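PDB 1RH1: colicin B from Escherichia coli, which forms channels that depolarise the cytoplasmic membrane of Escherichia coli and closely related bacteria, dissipating the energy of the cell. Local coordinates for residues S53-A58 / D202-G207; K361-Y366 / M455-A460. All coordinates share one frame; numbering follows the deposited sequence.

Contact 1: S53-A58 / D202-G207; sequences SPQGIA and DRSRPG
An Asx turn led by Asp202 meets segment 53-58 at Gln55 and Arg203, two irregular segments at the surface of the N-terminal part of colicin B. The turn is built on Asp202 OD2, which accepts from Ser204 N (2.8 Å) two residues on and from Ser204 OG (2.7 Å). Both donors come from one face of the carboxylate plane, the amide on the anti side and the hydroxyl on the syn side, a grip that would hold the carboxylate in rotation. Its OD2 also lies against Gln55, whose CG packs on it at 3.4 Å.

The main bond between the segments is backbone to backbone: Arg203 N donates to Gln55 O over 2.8 Å, nearly straight at 176°, from above the carbonyl plane. Arg203 then bends back at chi2 and chi3 (67° and 68°), and NE adds a weak second bond to the same oxygen. The guanidinium has Gly56 CA at its edge, in plane, 3.3 Å from Arg203 NE. Beside this, Ser204 CB rests on Pro54 CG at 3.4 Å.

Gln55, Ile57 and Asp202 all touch Ile210 of strand 209-210, which follows the loop after strand 189-201, while Ser53 O and Ala58 O are bonded to Trp83 and Ser87, the latter in strand 87-90.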
loop_
_atom_site.group_PDB
_atom_site.type_symbol
_atom_site.label_atom_id
_atom_site.label_comp_id
_atom_site.label_asym_id
_atom_site.label_seq_id
_atom_site.Cartn_x
_atom_site.Cartn_y
_atom_site.Cartn_z
ATOM N N SER A 53 10.277 -43.673 -18.972
ATOM C CA SER A 53 11.395 -44.140 -18.171
ATOM C C SER A 53 11.065 -44.393 -16.691
ATOM O O SER A 53 10.370 -43.594 -16.047
ATOM C CB SER A 53 12.521 -43.129 -18.302
ATOM O OG SER A 53 13.739 -43.725 -17.881
ATOM N N PRO A 54 11.571 -45.521 -16.143
ATOM C CA PRO A 54 11.297 -46.045 -14.809
ATOM C C PRO A 54 11.830 -45.256 -13.656
ATOM O O PRO A 54 11.543 -45.610 -12.515
ATOM C CB PRO A 54 11.865 -47.414 -14.805
ATOM C CG PRO A 54 13.060 -47.210 -15.692
ATOM C CD PRO A 54 12.439 -46.459 -16.841
ATOM N N GLN A 55 12.634 -44.230 -13.997
ATOM C CA GLN A 55 13.224 -43.269 -13.082
ATOM C C GLN A 55 12.239 -42.673 -12.124
ATOM O O GLN A 55 12.593 -42.311 -11.013
ATOM C CB GLN A 55 13.841 -42.156 -13.844
ATOM C CG GLN A 55 15.062 -42.725 -14.514
ATOM C CD GLN A 55 15.897 -41.766 -15.350
ATOM O OE1 GLN A 55 16.748 -42.198 -16.143
ATOM N NE2 GLN A 55 15.688 -40.458 -15.202
ATOM N N GLY A 56 10.994 -42.557 -12.574
ATOM C CA GLY A 56 9.912 -42.108 -11.726
ATOM C C GLY A 56 9.359 -40.754 -12.114
ATOM O O GLY A 56 8.274 -40.370 -11.667
ATOM N N ILE A 57 10.097 -40.024 -12.948
ATOM C CA ILE A 57 9.654 -38.694 -13.280
ATOM C C ILE A 57 8.847 -38.740 -14.554
ATOM O O ILE A 57 9.068 -39.587 -15.438
ATOM C CB ILE A 57 10.866 -37.706 -13.441
ATOM C CG1 ILE A 57 11.806 -38.110 -14.564
ATOM C CG2 ILE A 57 11.584 -37.651 -12.097
ATOM C CD1 ILE A 57 12.821 -37.035 -14.945
ATOM N N ALA A 58 7.917 -37.764 -14.565
ATOM C CA ALA A 58 7.058 -37.503 -15.704
ATOM C C ALA A 58 7.847 -37.090 -16.935
ATOM O O ALA A 58 9.020 -36.769 -16.779
ATOM C CB ALA A 58 6.119 -36.420 -15.330
ATOM N N ASP A 202 15.970 -41.899 -8.432
ATOM C CA ASP A 202 15.824 -42.818 -9.534
ATOM C C ASP A 202 15.108 -44.052 -9.027
ATOM O O ASP A 202 15.700 -44.875 -8.328
ATOM C CB ASP A 202 17.182 -43.251 -10.085
ATOM C CG ASP A 202 17.089 -43.944 -11.449
ATOM O OD1 ASP A 202 18.046 -43.884 -12.221
ATOM O OD2 ASP A 202 16.066 -44.536 -11.777
ATOM N N ARG A 203 13.848 -44.207 -9.434
ATOM C CA ARG A 203 13.060 -45.364 -9.074
ATOM C C ARG A 203 13.579 -46.633 -9.737
ATOM O O ARG A 203 13.243 -47.712 -9.248
ATOM C CB ARG A 203 11.615 -45.166 -9.481
ATOM C CG ARG A 203 10.654 -44.927 -8.333
ATOM C CD ARG A 203 10.885 -43.592 -7.619
ATOM N NE ARG A 203 10.550 -42.448 -8.468
ATOM C CZ ARG A 203 10.208 -41.241 -7.991
ATOM N NH1 ARG A 203 10.148 -40.990 -6.675
ATOM N NH2 ARG A 203 9.916 -40.272 -8.861
ATOM N N SER A 204 14.386 -46.561 -10.819
ATOM C CA SER A 204 14.918 -47.747 -11.487
ATOM C C SER A 204 16.236 -48.248 -10.943
ATOM O O SER A 204 16.546 -49.421 -11.131
ATOM C CB SER A 204 15.141 -47.527 -12.973
ATOM O OG SER A 204 16.236 -46.727 -13.393
ATOM N N ARG A 205 17.020 -47.377 -10.282
ATOM C CA ARG A 205 18.329 -47.714 -9.734
ATOM C C ARG A 205 18.392 -47.202 -8.301
ATOM O O ARG A 205 18.960 -46.150 -8.038
ATOM C CB ARG A 205 19.367 -47.066 -10.612
ATOM C CG ARG A 205 20.663 -47.823 -10.572
ATOM C CD ARG A 205 21.135 -48.201 -11.983
ATOM N NE ARG A 205 20.427 -49.351 -12.539
ATOM C CZ ARG A 205 19.392 -49.249 -13.389
ATOM N NH1 ARG A 205 18.928 -48.055 -13.792
ATOM N NH2 ARG A 205 18.811 -50.364 -13.843
ATOM N N PRO A 206 17.793 -47.901 -7.324
ATOM C CA PRO A 206 17.574 -47.426 -5.954
ATOM C C PRO A 206 18.852 -47.092 -5.205
ATOM O O PRO A 206 19.908 -47.666 -5.484
ATOM C CB PRO A 206 16.787 -48.531 -5.281
ATOM C CG PRO A 206 16.084 -49.190 -6.439
ATOM C CD PRO A 206 17.206 -49.229 -7.473
ATOM N N GLY A 207 18.732 -46.145 -4.261
ATOM C CA GLY A 207 19.856 -45.623 -3.502
ATOM C C GLY A 207 20.464 -44.413 -4.203
ATOM O O GLY A 207 20.802 -43.426 -3.537
#

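Contact 2: K361-Y366 / M455-A460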
loop_
_atom_site.group_PDB
_atom_site.type_symbol
_atom_site.label_atom_id
_atom_site.label_comp_id
_atom_site.label_asym_id
_atom_site.label_seq_id
_atom_site.Cartn_x
_atom_site.Cartn_y
_atom_site.Cartn_z
ATOM N N LYS A 361 -6.088 9.386 16.199
ATOM C CA LYS A 361 -6.678 9.554 17.517
ATOM C C LYS A 361 -8.058 10.203 17.427
ATOM O O LYS A 361 -8.546 10.651 16.374
ATOM C CB LYS A 361 -5.728 10.381 18.384
ATOM C CG LYS A 361 -4.359 9.707 18.538
ATOM C CD LYS A 361 -3.309 10.596 19.207
ATOM C CE LYS A 361 -1.877 10.108 18.924
ATOM N NZ LYS A 361 -0.931 11.219 18.968
ATOM N N THR A 362 -8.691 10.181 18.593
ATOM C CA THR A 362 -10.075 10.588 18.766
ATOM C C THR A 362 -10.186 11.782 19.696
ATOM O O THR A 362 -9.549 11.686 20.749
ATOM C CB THR A 362 -10.804 9.340 19.309
ATOM O OG1 THR A 362 -10.709 8.406 18.243
ATOM C CG2 THR A 362 -12.263 9.531 19.708
ATOM N N ILE A 363 -10.952 12.867 19.450
ATOM C CA ILE A 363 -10.959 13.950 20.443
ATOM C C ILE A 363 -11.588 13.476 21.737
ATOM O O ILE A 363 -12.276 12.455 21.725
ATOM C CB ILE A 363 -11.748 15.255 20.030
ATOM C CG1 ILE A 363 -13.141 14.954 19.542
ATOM C CG2 ILE A 363 -10.975 15.977 18.940
ATOM C CD1 ILE A 363 -13.887 16.255 19.311
ATOM N N ARG A 364 -11.344 14.161 22.862
ATOM C CA ARG A 364 -11.944 13.768 24.125
ATOM C C ARG A 364 -13.458 13.871 24.110
ATOM O O ARG A 364 -14.047 14.454 23.200
ATOM C CB ARG A 364 -11.433 14.618 25.270
ATOM C CG ARG A 364 -9.993 14.328 25.693
ATOM C CD ARG A 364 -9.926 14.294 27.218
ATOM N NE ARG A 364 -10.291 15.583 27.753
ATOM C CZ ARG A 364 -10.497 15.840 29.038
ATOM N NH1 ARG A 364 -10.396 14.910 29.987
ATOM N NH2 ARG A 364 -10.761 17.096 29.366
ATOM N N SER A 365 -14.133 13.259 25.080
ATOM C CA SER A 365 -15.576 13.344 25.071
ATOM C C SER A 365 -16.009 14.739 25.465
ATOM O O SER A 365 -15.285 15.479 26.118
ATOM C CB SER A 365 -16.176 12.378 26.056
ATOM O OG SER A 365 -16.110 12.892 27.384
ATOM N N TYR A 366 -17.221 15.031 25.026
ATOM C CA TYR A 366 -18.034 16.197 25.345
ATOM C C TYR A 366 -18.070 16.439 26.847
ATOM O O TYR A 366 -17.721 17.532 27.275
ATOM C CB TYR A 366 -19.476 15.978 24.836
ATOM C CG TYR A 366 -19.758 14.522 24.380
ATOM C CD1 TYR A 366 -19.909 13.457 25.299
ATOM C CD2 TYR A 366 -19.762 14.244 23.003
ATOM C CE1 TYR A 366 -20.046 12.140 24.837
ATOM C CE2 TYR A 366 -19.896 12.934 22.533
ATOM C CZ TYR A 366 -20.034 11.886 23.449
ATOM O OH TYR A 366 -20.140 10.589 22.953
ATOM N N MET A 455 -17.152 13.420 10.819
ATOM C CA MET A 455 -15.819 14.005 10.565
ATOM C C MET A 455 -14.777 13.305 11.405
ATOM O O MET A 455 -15.015 12.982 12.569
ATOM C CB MET A 455 -15.788 15.512 10.907
ATOM C CG MET A 455 -14.533 16.366 10.650
ATOM S SD MET A 455 -14.817 18.120 10.951
ATOM C CE MET A 455 -15.533 18.494 9.404
ATOM N N ALA A 456 -13.632 13.042 10.771
ATOM C CA ALA A 456 -12.481 12.449 11.441
ATOM C C ALA A 456 -12.036 13.322 12.619
ATOM O O ALA A 456 -11.881 14.517 12.389
ATOM C CB ALA A 456 -11.349 12.340 10.443
ATOM N N SER A 457 -11.845 12.843 13.860
ATOM C CA SER A 457 -11.455 13.680 14.994
ATOM C C SER A 457 -10.314 14.628 14.702
ATOM O O SER A 457 -10.397 15.810 15.027
ATOM C CB SER A 457 -10.989 12.889 16.201
ATOM O OG SER A 457 -11.994 12.186 16.902
ATOM N N ALA A 458 -9.267 14.128 14.038
ATOM C CA ALA A 458 -8.139 14.957 13.652
ATOM C C ALA A 458 -8.561 16.139 12.778
ATOM O O ALA A 458 -8.198 17.264 13.117
ATOM C CB ALA A 458 -7.129 14.106 12.904
ATOM N N VAL A 459 -9.363 15.948 11.720
ATOM C CA VAL A 459 -9.871 17.042 10.895
ATOM C C VAL A 459 -10.757 17.967 11.755
ATOM O O VAL A 459 -10.676 19.194 11.640
ATOM C CB VAL A 459 -10.687 16.467 9.712
ATOM C CG1 VAL A 459 -11.055 17.537 8.736
ATOM C CG2 VAL A 459 -9.864 15.507 8.923
ATOM N N ALA A 460 -11.590 17.461 12.671
ATOM C CA ALA A 460 -12.403 18.327 13.507
ATOM C C ALA A 460 -11.581 19.114 14.509
ATOM O O ALA A 460 -11.987 20.202 14.914
ATOM C CB ALA A 460 -13.413 17.528 14.278
#
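Thr362 and Ser457 bring the two backbones closest, with their CA atoms 5.1 Å apart, where an extended linker of the helical pore-forming domain passes the N-terminal end of helix 457-472. Residues 361-365 belong to the irregular linker between helix 342-357 and helix 366-376. On the other side Ala456 is the N-cap residue, and its carbonyl oxygen takes the first helical bond of the segment, from Ala460 N. Residues 455-475 are a predicted transmembrane span, so the linker lies against the start of a helix probably destined for the membrane.

Ser457, in the first turn, carries the contact and points its CB toward the linker. Its OG stands beside its own backbone N and anti to the carbonyl carbon (chi1 -71°), and there it accepts a weak hydrogen bond from Ile363 N, 2.8 Å long but bent to 149°. The hydroxyl also lies 3.1 Å from Thr362 CA, while Ser457 CB lies 3.3 Å from Lys361 O. The CB of Thr362 is directed away from segment 455-460, yet CB and CG2 each lie 3.9 Å from Ser457 OG.

Ile363 is buried alongside, reaching Val451 and Glu448 of helix 441-452 as well as Phe358, which also touches Ser457 and Ala458. Farther along the linker, Arg364 NE is bonded to Ala495 O at the end of helix 479-495, and Ser365 caps the next helix through OG to Asp368 N. Both branches of Ile363 meet Ser457: Ile363 CG1 approaches Ser457 OG at 4.0 Å, and Ile363 CG2 lies 4.0 Å from Ser457 O.

Following the chain from the N terminus, contact 1 comes first: the loop before strand 62-64 is met, 144 residues later, by the loop after strand 189-201, closing a strand-rich section within the N-terminal part of the protein. The long helix 291-340 then leads from this part into the pore-forming domain. There contact 2 closes a second excursion of 88 residues, mostly helical and without strand, tying the linker between helices 342-357 and 366-376 to the start of helix 457-472. The two closures neither nest nor cross but follow in series. They lie on opposite sides of the chain's centre, their own centres about 69 Å apart, each internal to its part of the elongated molecule.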